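Local coordinates for sugar fermentation stimulation protein homolog (Pyrococcus furiosus, PDB 4DA2) that probably binds DNA, and pairs an OB-fold domain with a calcium-binding domain of the PD-(D/E)xK nuclease fold, at residues K133-R138 and S182-Y187; R155-L160 and P192-L197. The protein carries 1 engineered substitution. One frame throughout, in Å; residues are numbered along the deposited sequence.

Contact 1. Residues K133-R138 and S182-Y187; sequences KSAVLR and SKFKPY
One face of the Tyr-187 ring carries the CD2 methyl of Leu-137, whereas the ring of Phe-184 is met at its edge, close to the ring plane, by the CB methyl of Ala-135. Both pairs belong to the PD-(D/E)xK nuclease fold, where strand 127-139, broken at Ala-135 and Val-136 between 133-134 and 137-138, and strand 183-186 are each paired with strand 142-145. No hydrogen bond joins 133-138 to 182-187, and side chains make the contact.

The Leu-137 methyl forms a CH-pi contact: CD2 stands 3.7 Å from the centroid of the Tyr-187 ring, 30° off the ring normal. It is shifted off the centre toward the CG-CD2 side, with Leu-137 CD2 3.3 Å from Tyr-187 CD2 and 3.5 Å from Tyr-187 CG. Tyr-187 has CG anti to its backbone nitrogen (chi1 180°), beside the carbonyl carbon, which helps turn a face of the ring to this methyl. A branched leucine suits the place because a single terminal methyl can rest on the aromatic surface, and Met-144 of strand 142-145 touches both residues.

Phe-184 works differently. Its CD1-CE1 edge faces Ala-135, whose small side chain brings a methyl to a buried spot beside the large ring, and Phe-174 of strand 169-176 stacks with the same phenylalanine. Ala-135 is hydrogen-bonded through its backbone to Ile-175, so the break stays joined to the parallel strand 169-176. Ala-135 CB reaches Phe-184 CE1 at 4.0 Å and CD1 at 4.1 Å, so the methyl sits almost evenly against that one bond of the ring.

Contact 2. Residues R155-L160 and P192-L197; sequences RHIKEL and PKIAEL
Segments 155-160 and 192-197, of helices 151-165 and 192-204, run nearly parallel, their axes 10.1 Å apart at closest approach and crossing at 16°. The CA atoms of Ile-157 and Leu-197 are 6.7 Å apart. This is parallel helix-helix packing within the PD-(D/E)xK nuclease fold, and it is made by aliphatic side chains without a hydrogen bond between the two segments.

Ile-157 points toward the second helix and uses both its branches. Its longer arm ends on Ile-194, where Ile-157 CD1 lies 3.8 Å from Ile-194 CG2, the two side chains crossing at about a right angle. The shorter branch, CG2, is anti to the backbone nitrogen and lies against Leu-197, 3.8 Å from Leu-197 CB and 3.7 Å from the backbone Leu-197 O. A beta-branched residue suits this place because its two branches can touch two residues of the facing helix at once, Ile-194 and Leu-197 being three residues apart on one side of it.

Leu-197 also turns its two methyls to the aliphatic part of Lys-158. That chain is extended beyond CG, which carries its methylenes across the two leucine methyls, in keeping with an exposed lysine at the border of a buried contact. Gln-154 and Ile-161, also of helix 151-165, touch Leu-197 as well. Asp-191 OD1 accepts a hydrogen bond from the backbone N of Ile-194, near the start of the second helix. On the lysine, CG is 3.9 Å from Leu-197 CD2, and CE is 4.1 Å from both CD1 and CD2 of that leucine.

Overall arrangement
Contacts 1 and 2 lie in the same nuclease-like domain, their centres 15 Å apart, and their segments alternate along the chain. Strand 183-186 is followed by helix 192-204. The two contacts touch directly: Lys-133 NZ is 2.8 Å from His-156 ND1, a probable hydrogen bond, and Pro-186 CB packs 4.1 Å from Ala-195 CB. Lys-133 NZ is also hydrogen-bonded to Glu-131 OE2. Glu-131, Asp-118 and Thr-132 hold one calcium ion; Asp-118 and Glu-109 hold another. Asp-118, Glu-131 and Lys-133 fit the PD-(D/E)xK signature, so the ions probably mark the nuclease-like active site, with His-156 beside its lysine. Ala-135 and Ile-157 side chains lie about 11 Å and 10 Å from a bound calcium.

Contact 1. Residues K133-R138 and S182-Y187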
# COMPACT_ATOMS: atom_id res chain seq x y z
N LYS A 133 1.83 3.71 -2.83
CA LYS A 133 2.65 3.39 -1.64
C LYS A 133 1.84 2.92 -0.44
O LYS A 133 0.74 3.41 -0.22
CB LYS A 133 3.49 4.60 -1.22
CG LYS A 133 4.43 5.08 -2.33
CD LYS A 133 5.85 4.75 -2.02
CE LYS A 133 6.78 5.05 -3.19
NZ LYS A 133 7.13 3.75 -3.83
N SER A 134 2.39 1.98 0.32
CA SER A 134 1.74 1.52 1.55
C SER A 134 1.81 2.60 2.63
O SER A 134 2.89 3.15 2.90
CB SER A 134 2.43 0.27 2.07
OG SER A 134 1.82 -0.17 3.29
N ALA A 135 0.66 2.89 3.24
CA ALA A 135 0.62 3.82 4.38
C ALA A 135 -0.11 3.22 5.55
O ALA A 135 -1.30 3.48 5.77
CB ALA A 135 -0.03 5.16 3.96
N VAL A 136 0.58 2.38 6.30
CA VAL A 136 -0.08 1.63 7.38
C VAL A 136 0.52 1.95 8.76
O VAL A 136 0.33 1.19 9.73
CB VAL A 136 -0.17 0.10 7.09
CG1 VAL A 136 -1.11 -0.16 5.87
CG2 VAL A 136 1.21 -0.53 6.84
N LEU A 137 1.22 3.08 8.84
CA LEU A 137 1.70 3.60 10.12
C LEU A 137 0.66 4.58 10.65
O LEU A 137 0.27 5.51 9.95
CB LEU A 137 3.06 4.27 9.94
CG LEU A 137 3.69 4.90 11.21
CD1 LEU A 137 4.10 3.84 12.24
CD2 LEU A 137 4.84 5.82 10.88
N ARG A 138 0.18 4.35 11.87
CA ARG A 138 -0.92 5.13 12.41
C ARG A 138 -0.45 6.16 13.41
O ARG A 138 0.36 5.87 14.28
CB ARG A 138 -1.93 4.23 13.10
CG ARG A 138 -3.01 4.99 13.92
CD ARG A 138 -3.77 4.07 14.88
NE ARG A 138 -4.32 2.92 14.19
CZ ARG A 138 -5.44 2.92 13.46
NH1 ARG A 138 -6.14 4.04 13.31
NH2 ARG A 138 -5.84 1.81 12.86
N SER A 182 -8.83 8.67 8.83
CA SER A 182 -9.61 9.54 7.95
C SER A 182 -8.74 10.52 7.19
O SER A 182 -9.23 11.30 6.34
CB SER A 182 -10.61 10.36 8.79
OG SER A 182 -9.89 11.08 9.78
N LYS A 183 -7.46 10.52 7.53
CA LYS A 183 -6.47 11.45 6.96
C LYS A 183 -5.16 10.76 6.62
O LYS A 183 -4.94 9.63 7.02
CB LYS A 183 -6.19 12.61 7.94
CG LYS A 183 -7.42 13.44 8.27
CD LYS A 183 -7.06 14.69 9.05
CE LYS A 183 -6.90 14.39 10.53
NZ LYS A 183 -8.21 14.35 11.23
N PHE A 184 -4.34 11.44 5.82
CA PHE A 184 -2.98 11.01 5.53
C PHE A 184 -1.98 12.14 5.75
O PHE A 184 -2.27 13.27 5.38
CB PHE A 184 -2.86 10.51 4.05
CG PHE A 184 -1.42 10.35 3.61
CD1 PHE A 184 -0.72 9.16 3.85
CD2 PHE A 184 -0.73 11.43 3.06
CE1 PHE A 184 0.65 9.06 3.50
CE2 PHE A 184 0.61 11.33 2.70
CZ PHE A 184 1.31 10.14 2.93
N LYS A 185 -0.80 11.84 6.31
CA LYS A 185 0.35 12.75 6.21
C LYS A 185 1.67 11.98 6.17
O LYS A 185 1.71 10.85 6.66
CB LYS A 185 0.37 13.75 7.38
CG LYS A 185 0.60 13.10 8.73
CD LYS A 185 0.41 14.13 9.84
CE LYS A 185 0.65 13.48 11.20
NZ LYS A 185 0.53 14.50 12.30
N PRO A 186 2.72 12.57 5.57
CA PRO A 186 4.05 11.94 5.66
C PRO A 186 4.54 11.87 7.11
O PRO A 186 4.23 12.75 7.93
CB PRO A 186 4.96 12.86 4.85
CG PRO A 186 4.03 13.79 4.06
CD PRO A 186 2.75 13.85 4.83
N TYR A 187 5.22 10.78 7.42
CA TYR A 187 5.86 10.62 8.72
C TYR A 187 7.26 11.19 8.54
O TYR A 187 8.18 10.52 8.09
CB TYR A 187 5.86 9.16 9.15
CG TYR A 187 6.52 8.90 10.50
CD1 TYR A 187 6.21 9.69 11.60
CD2 TYR A 187 7.43 7.85 10.66
CE1 TYR A 187 6.79 9.46 12.84
CE2 TYR A 187 8.02 7.60 11.92
CZ TYR A 187 7.70 8.42 12.98
OH TYR A 187 8.26 8.20 14.21

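Contact 2. Residues R155-L160 and P192-L197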
# COMPACT_ATOMS: atom_id res chain seq x y z
N ARG A 155 13.69 7.77 -4.78
CA ARG A 155 13.86 7.64 -6.23
C ARG A 155 12.55 7.77 -6.97
O ARG A 155 12.49 8.46 -7.97
CB ARG A 155 14.52 6.30 -6.58
CG ARG A 155 16.03 6.31 -6.47
CD ARG A 155 16.61 4.96 -6.96
NE ARG A 155 17.79 4.59 -6.18
CZ ARG A 155 17.93 3.46 -5.49
NH1 ARG A 155 16.96 2.53 -5.47
NH2 ARG A 155 19.05 3.25 -4.82
N HIS A 156 11.52 7.08 -6.50
CA HIS A 156 10.23 7.13 -7.16
C HIS A 156 9.67 8.54 -7.18
O HIS A 156 9.18 8.99 -8.20
CB HIS A 156 9.23 6.19 -6.51
CG HIS A 156 9.55 4.73 -6.67
ND1 HIS A 156 9.00 3.77 -5.85
CD2 HIS A 156 10.35 4.08 -7.55
CE1 HIS A 156 9.44 2.58 -6.23
NE2 HIS A 156 10.27 2.74 -7.25
N ILE A 157 9.75 9.24 -6.05
CA ILE A 157 9.19 10.61 -5.98
C ILE A 157 9.97 11.55 -6.91
O ILE A 157 9.38 12.42 -7.58
CB ILE A 157 9.09 11.14 -4.52
CG1 ILE A 157 8.14 10.24 -3.71
CG2 ILE A 157 8.57 12.64 -4.52
CD1 ILE A 157 8.39 10.26 -2.16
N LYS A 158 11.30 11.35 -6.98
CA LYS A 158 12.13 12.13 -7.90
C LYS A 158 11.73 11.93 -9.35
O LYS A 158 11.66 12.90 -10.11
CB LYS A 158 13.63 11.89 -7.65
CG LYS A 158 14.12 12.54 -6.34
CD LYS A 158 15.60 12.24 -6.07
CE LYS A 158 16.12 13.05 -4.89
NZ LYS A 158 17.57 12.79 -4.65
N GLU A 159 11.41 10.69 -9.74
CA GLU A 159 11.00 10.44 -11.12
C GLU A 159 9.63 11.05 -11.40
O GLU A 159 9.36 11.52 -12.51
CB GLU A 159 10.99 8.94 -11.43
CG GLU A 159 12.35 8.26 -11.34
CD GLU A 159 13.39 8.80 -12.33
OE1 GLU A 159 13.05 9.61 -13.23
OE2 GLU A 159 14.55 8.41 -12.20
N LEU A 160 8.75 11.04 -10.38
CA LEU A 160 7.42 11.66 -10.50
C LEU A 160 7.55 13.17 -10.73
O LEU A 160 6.84 13.75 -11.56
CB LEU A 160 6.55 11.35 -9.26
CG LEU A 160 6.08 9.90 -9.13
CD1 LEU A 160 5.53 9.65 -7.70
CD2 LEU A 160 5.00 9.61 -10.14
N PRO A 192 12.79 12.33 6.51
CA PRO A 192 12.67 13.78 6.30
C PRO A 192 12.88 14.18 4.83
O PRO A 192 12.28 15.14 4.39
CB PRO A 192 13.78 14.36 7.18
CG PRO A 192 13.94 13.33 8.25
CD PRO A 192 13.79 12.02 7.55
N LYS A 193 13.72 13.45 4.10
CA LYS A 193 13.95 13.73 2.66
C LYS A 193 12.65 13.50 1.85
O LYS A 193 12.30 14.30 0.95
CB LYS A 193 15.09 12.86 2.11
CG LYS A 193 16.44 13.05 2.83
CD LYS A 193 17.54 12.17 2.23
CE LYS A 193 18.87 12.36 2.97
NZ LYS A 193 19.90 11.42 2.46
N ILE A 194 11.95 12.42 2.20
CA ILE A 194 10.68 12.10 1.55
C ILE A 194 9.62 13.15 1.85
O ILE A 194 8.89 13.58 0.95
CB ILE A 194 10.16 10.68 1.90
CG1 ILE A 194 10.89 9.62 1.07
CG2 ILE A 194 8.63 10.57 1.57
CD1 ILE A 194 10.47 8.22 1.41
N ALA A 195 9.53 13.58 3.10
CA ALA A 195 8.57 14.65 3.43
C ALA A 195 8.87 15.93 2.60
O ALA A 195 7.95 16.55 2.04
CB ALA A 195 8.55 14.94 4.92
N GLU A 196 10.15 16.29 2.49
CA GLU A 196 10.57 17.45 1.67
C GLU A 196 10.24 17.23 0.19
O GLU A 196 9.72 18.14 -0.47
CB GLU A 196 12.06 17.77 1.89
CG GLU A 196 12.61 18.91 1.02
CD GLU A 196 12.09 20.29 1.39
OE1 GLU A 196 11.20 20.43 2.26
OE2 GLU A 196 12.58 21.26 0.77
N LEU A 197 10.57 16.05 -0.33
CA LEU A 197 10.29 15.67 -1.71
C LEU A 197 8.78 15.69 -2.04
O LEU A 197 8.41 16.04 -3.14
CB LEU A 197 10.89 14.29 -2.04
CG LEU A 197 12.42 14.20 -2.30
CD1 LEU A 197 12.83 12.71 -2.40
CD2 LEU A 197 12.81 14.98 -3.55